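Local coordinates for lactococcal prophage ps3 protein 05 (PDB 3G8W) that is a probable acetyltransferase of the GNAT superfamily, expected to transfer an acetyl group from acetyl-CoA to an acceptor that is not known, at residues I122-I127 against D156-I161; L66-T71 against R100-H105. One frame throughout, in Å; residues are numbered along the deposited sequence.

Interaction 1 of 2, residues I122-I127 against D156-I161; sequences IASNNI and DENWLI
I122 to S124 pair edge to edge with D156 to N158, an antiparallel backbone contact at the C-terminal end of strand 117-123, where it lies against strand 153-163. Reciprocal bonds define I122 and N158 as a hydrogen-bonded pair. The amide N of I122 reaches O of N158 at 2.8 Å, almost straight at 174°, and N of N158 returns to O of I122 at 2.7 Å. One residue further, A123 and E157 form a non-hydrogen-bonded pair, their CA atoms 4.4 Å apart. S124 has left the strand, yet its N still donates to O of D156 at 2.8 Å; this donor stands above the carbonyl plane, 43° out of it, as the chain swings into the type I turn A123-N126. N126 then caps helix 127-136 through OD1, which accepts from N of A129. The segment is thus the exit of the first strand of a beta-alpha-beta crossover in the GNAT fold: strand 117-123, helix 127-136, then strand 139-150, with strand 153-163 inserted between the two parallel strands. Side chains join on the face covered by helix 127-136. OG of S124, anti to its own carbonyl carbon (chi1 -78°), comes beside D156 CB and makes a weak, 3.3 Å bond to OD1 of N158. That oxygen also accepts from NZ of K130 on helix 127-136, which ties strand to helix. Further along the same face, the terminal methyls CD1 of I122 and CD2 of L160 touch at 3.8 Å where the two side chains cross at a slant. The extended chain of E157 runs over the other face instead: its CG passes A123 CA at 3.9 Å, W31 packs against both residues, and OE1 bonds to S148 OG.

Interaction 2 of 2, residues L66-T71 against R100-H105; sequences LVATCT and RELINH
L102 pushes its CD1 methyl against CB of A68, CB of C70 and the backbone carbonyl carbon of T69 between them, packing helix 96-112 onto strand 65-74 of the central GNAT sheet. This helix is the connector of a beta-alpha-beta crossover between the parallel strands 83-91 and 117-123, and here it reaches back over the neighbouring strand. The two axes come within 8.7 Å, their directions 38° apart. The patch is small, 157 Å² buried over both sides; all five touching residues are buried, and no hydrogen bond spans it. L102 makes three of the four residue pairs: CG stands anti to the backbone N (chi1 -151°), directing the isobutyl group down at the sheet, where CD1 lies 4.1 Å from CB of A68 and 3.7 Å from CB of C70. The footprint begins in a classic beta bulge, in which V67 and A68 both face A60. I7 of strand 6-9 also touches L102. Away from the strand the character changes. N104 lies exposed on the far side of the helix and E101 on its flank beside strand 6-9, while R100 sends NH1 to OG of S135, on helix 127-136. The sulfur end of C70 is met more lightly: I103 starts out to the side of the strand and only its end arrives, CD1 resting 4.0 Å from the SG of C70.

How the interactions relate
Both contacts belong to one mixed sheet, yet they use it differently. Interaction 1 joins two of its strands along their edges, mostly through backbone polar atoms, in a partly buried place where a strand gives way to a turn. Interaction 2 presses a helix onto a sheet face by van der Waals packing, with no hydrogen bond between the two segments, and lies closer to the centre of the chain (about 8 Å from it, against 13 Å). The centres of interaction 1 and interaction 2 are about 19 Å apart and the two do not touch. They nevertheless follow one another along the chain: helix 96-112 of interaction 2 leads directly into strand 117-123 of interaction 1.

Interaction 1 of 2, residues I122-I127 against D156-I161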
# COMPACT_ATOMS: atom_id res chain seq x y z
N ILE B 122 -0.26 -2.98 -13.03
CA ILE B 122 -0.85 -2.72 -14.35
C ILE B 122 -2.00 -3.67 -14.59
O ILE B 122 -1.88 -4.86 -14.29
CB ILE B 122 0.17 -2.88 -15.48
CG1 ILE B 122 1.34 -1.91 -15.25
CG2 ILE B 122 -0.48 -2.57 -16.79
CD1 ILE B 122 2.63 -2.22 -15.98
N ALA B 123 -3.11 -3.13 -15.11
CA ALA B 123 -4.31 -3.92 -15.42
C ALA B 123 -3.99 -5.02 -16.42
O ALA B 123 -3.48 -4.76 -17.50
CB ALA B 123 -5.40 -3.03 -15.97
N SER B 124 -4.31 -6.26 -16.06
CA SER B 124 -3.92 -7.41 -16.86
C SER B 124 -4.11 -7.30 -18.38
O SER B 124 -3.43 -7.99 -19.14
CB SER B 124 -4.56 -8.68 -16.32
OG SER B 124 -3.83 -9.10 -15.17
N ASN B 125 -4.99 -6.42 -18.83
CA ASN B 125 -5.21 -6.32 -20.26
C ASN B 125 -4.81 -4.96 -20.86
O ASN B 125 -5.29 -4.55 -21.93
CB ASN B 125 -6.64 -6.73 -20.61
CG ASN B 125 -7.70 -5.80 -20.01
OD1 ASN B 125 -7.40 -4.69 -19.54
ND2 ASN B 125 -8.96 -6.27 -20.01
N ASN B 126 -3.92 -4.27 -20.16
CA ASN B 126 -3.23 -3.15 -20.75
C ASN B 126 -1.88 -3.57 -21.29
O ASN B 126 -0.84 -3.18 -20.76
CB ASN B 126 -3.07 -2.01 -19.75
CG ASN B 126 -2.59 -0.73 -20.40
OD1 ASN B 126 -2.18 -0.70 -21.59
ND2 ASN B 126 -2.63 0.35 -19.63
N ILE B 127 -1.91 -4.37 -22.35
CA ILE B 127 -0.67 -4.86 -22.97
C ILE B 127 0.30 -3.75 -23.45
O ILE B 127 1.50 -3.83 -23.18
CB ILE B 127 -0.91 -5.96 -24.04
CG1 ILE B 127 -1.77 -5.43 -25.21
CG2 ILE B 127 -1.54 -7.19 -23.40
CD1 ILE B 127 -2.86 -4.36 -24.84
N ASP B 156 -8.08 -7.81 -13.03
CA ASP B 156 -6.83 -8.39 -12.55
C ASP B 156 -5.65 -7.43 -12.75
O ASP B 156 -5.68 -6.57 -13.63
CB ASP B 156 -6.54 -9.72 -13.26
CG ASP B 156 -7.64 -10.72 -13.06
OD1 ASP B 156 -8.40 -10.62 -12.07
OD2 ASP B 156 -7.73 -11.63 -13.90
N GLU B 157 -4.60 -7.57 -11.95
CA GLU B 157 -3.44 -6.72 -12.17
C GLU B 157 -2.16 -7.51 -12.11
O GLU B 157 -2.05 -8.50 -11.36
CB GLU B 157 -3.40 -5.53 -11.18
CG GLU B 157 -4.34 -4.36 -11.56
CD GLU B 157 -4.37 -3.21 -10.52
OE1 GLU B 157 -5.08 -2.19 -10.76
OE2 GLU B 157 -3.71 -3.34 -9.47
N ASN B 158 -1.21 -7.08 -12.93
CA ASN B 158 0.13 -7.65 -12.89
C ASN B 158 0.99 -6.65 -12.18
O ASN B 158 1.01 -5.46 -12.51
CB ASN B 158 0.67 -7.98 -14.28
CG ASN B 158 0.21 -9.34 -14.79
OD1 ASN B 158 -0.58 -9.42 -15.71
ND2 ASN B 158 0.71 -10.41 -14.18
N TRP B 159 1.67 -7.13 -11.16
CA TRP B 159 2.56 -6.32 -10.41
C TRP B 159 3.92 -6.55 -10.98
O TRP B 159 4.41 -7.69 -11.04
CB TRP B 159 2.53 -6.71 -8.95
CG TRP B 159 1.39 -6.14 -8.18
CD1 TRP B 159 0.16 -6.69 -8.04
CD2 TRP B 159 1.37 -4.93 -7.41
NE1 TRP B 159 -0.62 -5.91 -7.23
CE2 TRP B 159 0.10 -4.83 -6.82
CE3 TRP B 159 2.32 -3.94 -7.14
CZ2 TRP B 159 -0.27 -3.77 -5.99
CZ3 TRP B 159 1.96 -2.86 -6.29
CH2 TRP B 159 0.66 -2.78 -5.74
N LEU B 160 4.53 -5.43 -11.40
CA LEU B 160 5.92 -5.41 -11.83
C LEU B 160 6.87 -4.70 -10.85
O LEU B 160 6.47 -3.79 -10.11
CB LEU B 160 6.03 -4.74 -13.18
CG LEU B 160 5.45 -5.42 -14.40
CD1 LEU B 160 4.01 -5.72 -14.17
CD2 LEU B 160 5.63 -4.43 -15.54
N ILE B 161 8.13 -5.10 -10.91
CA ILE B 161 9.14 -4.56 -10.02
C ILE B 161 10.41 -4.17 -10.82
O ILE B 161 10.81 -4.85 -11.78
CB ILE B 161 9.44 -5.55 -8.86
CG1 ILE B 161 10.53 -5.04 -7.93
CG2 ILE B 161 9.83 -6.93 -9.40
CD1 ILE B 161 10.62 -5.82 -6.59

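Interaction 2 of 2, residues L66-T71 against R100-H105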
# COMPACT_ATOMS: atom_id res chain seq x y z
N LEU B 66 1.78 20.78 -20.29
CA LEU B 66 2.09 19.54 -19.61
C LEU B 66 1.79 18.40 -20.59
O LEU B 66 0.72 18.35 -21.18
CB LEU B 66 1.29 19.42 -18.32
CG LEU B 66 1.60 18.22 -17.42
CD1 LEU B 66 3.05 18.18 -16.94
CD2 LEU B 66 0.61 18.17 -16.26
N VAL B 67 2.75 17.49 -20.77
CA VAL B 67 2.68 16.53 -21.88
C VAL B 67 2.62 15.10 -21.37
O VAL B 67 1.96 14.24 -21.95
CB VAL B 67 3.87 16.72 -22.84
CG1 VAL B 67 3.95 15.60 -23.82
CG2 VAL B 67 3.72 18.03 -23.58
N ALA B 68 3.31 14.85 -20.27
CA ALA B 68 3.19 13.59 -19.60
C ALA B 68 3.15 13.81 -18.09
O ALA B 68 3.40 14.92 -17.62
CB ALA B 68 4.34 12.67 -20.01
N THR B 69 2.83 12.75 -17.35
CA THR B 69 2.68 12.81 -15.88
C THR B 69 2.84 11.44 -15.26
O THR B 69 2.50 10.42 -15.87
CB THR B 69 1.31 13.39 -15.47
OG1 THR B 69 1.51 14.52 -14.62
CG2 THR B 69 0.43 12.34 -14.77
N CYS B 70 3.35 11.40 -14.03
CA CYS B 70 3.41 10.15 -13.30
C CYS B 70 3.62 10.38 -11.82
O CYS B 70 4.39 11.26 -11.45
CB CYS B 70 4.54 9.31 -13.85
SG CYS B 70 4.45 7.64 -13.27
N THR B 71 2.94 9.61 -10.97
CA THR B 71 3.12 9.75 -9.52
C THR B 71 4.14 8.79 -8.93
O THR B 71 4.15 7.61 -9.23
CB THR B 71 1.81 9.57 -8.75
OG1 THR B 71 0.97 10.69 -8.98
CG2 THR B 71 2.06 9.50 -7.26
N ARG B 100 8.91 7.68 -21.88
CA ARG B 100 10.17 6.99 -21.60
C ARG B 100 11.14 7.96 -20.95
O ARG B 100 11.83 7.60 -20.01
CB ARG B 100 10.75 6.38 -22.86
CG ARG B 100 12.05 5.70 -22.65
CD ARG B 100 12.53 4.98 -23.91
NE ARG B 100 11.50 4.14 -24.54
CZ ARG B 100 11.21 2.89 -24.18
NH1 ARG B 100 11.85 2.29 -23.19
NH2 ARG B 100 10.26 2.22 -24.82
N GLU B 101 11.18 9.19 -21.43
CA GLU B 101 12.07 10.17 -20.83
C GLU B 101 11.61 10.53 -19.41
O GLU B 101 12.42 10.70 -18.50
CB GLU B 101 12.15 11.40 -21.71
CG GLU B 101 13.45 12.15 -21.62
CD GLU B 101 13.45 13.36 -22.55
OE1 GLU B 101 13.63 14.51 -22.04
OE2 GLU B 101 13.27 13.16 -23.79
N LEU B 102 10.30 10.63 -19.23
CA LEU B 102 9.71 10.87 -17.92
C LEU B 102 10.02 9.75 -16.90
O LEU B 102 10.47 10.04 -15.79
CB LEU B 102 8.20 11.04 -18.09
CG LEU B 102 7.29 11.87 -17.19
CD1 LEU B 102 6.18 10.99 -16.73
CD2 LEU B 102 7.98 12.47 -16.00
N ILE B 103 9.78 8.47 -17.28
CA ILE B 103 10.00 7.33 -16.36
C ILE B 103 11.45 7.33 -15.91
O ILE B 103 11.73 7.21 -14.72
CB ILE B 103 9.54 5.94 -16.94
CG1 ILE B 103 8.01 5.89 -17.08
CG2 ILE B 103 9.96 4.77 -16.05
CD1 ILE B 103 7.24 6.67 -16.03
N ASN B 104 12.36 7.54 -16.85
CA ASN B 104 13.77 7.68 -16.53
C ASN B 104 14.09 8.76 -15.51
O ASN B 104 14.89 8.52 -14.61
CB ASN B 104 14.60 7.86 -17.78
CG ASN B 104 15.11 6.54 -18.35
OD1 ASN B 104 16.09 6.53 -19.09
ND2 ASN B 104 14.46 5.42 -18.01
N HIS B 105 13.48 9.94 -15.64
CA HIS B 105 13.70 11.02 -14.69
C HIS B 105 13.29 10.50 -13.32
O HIS B 105 14.02 10.64 -12.33
CB HIS B 105 12.86 12.25 -15.06
CG HIS B 105 13.13 13.47 -14.22
ND1 HIS B 105 12.72 13.59 -12.91
CD2 HIS B 105 13.74 14.64 -14.53
CE1 HIS B 105 13.08 14.77 -12.43
NE2 HIS B 105 13.70 15.43 -13.40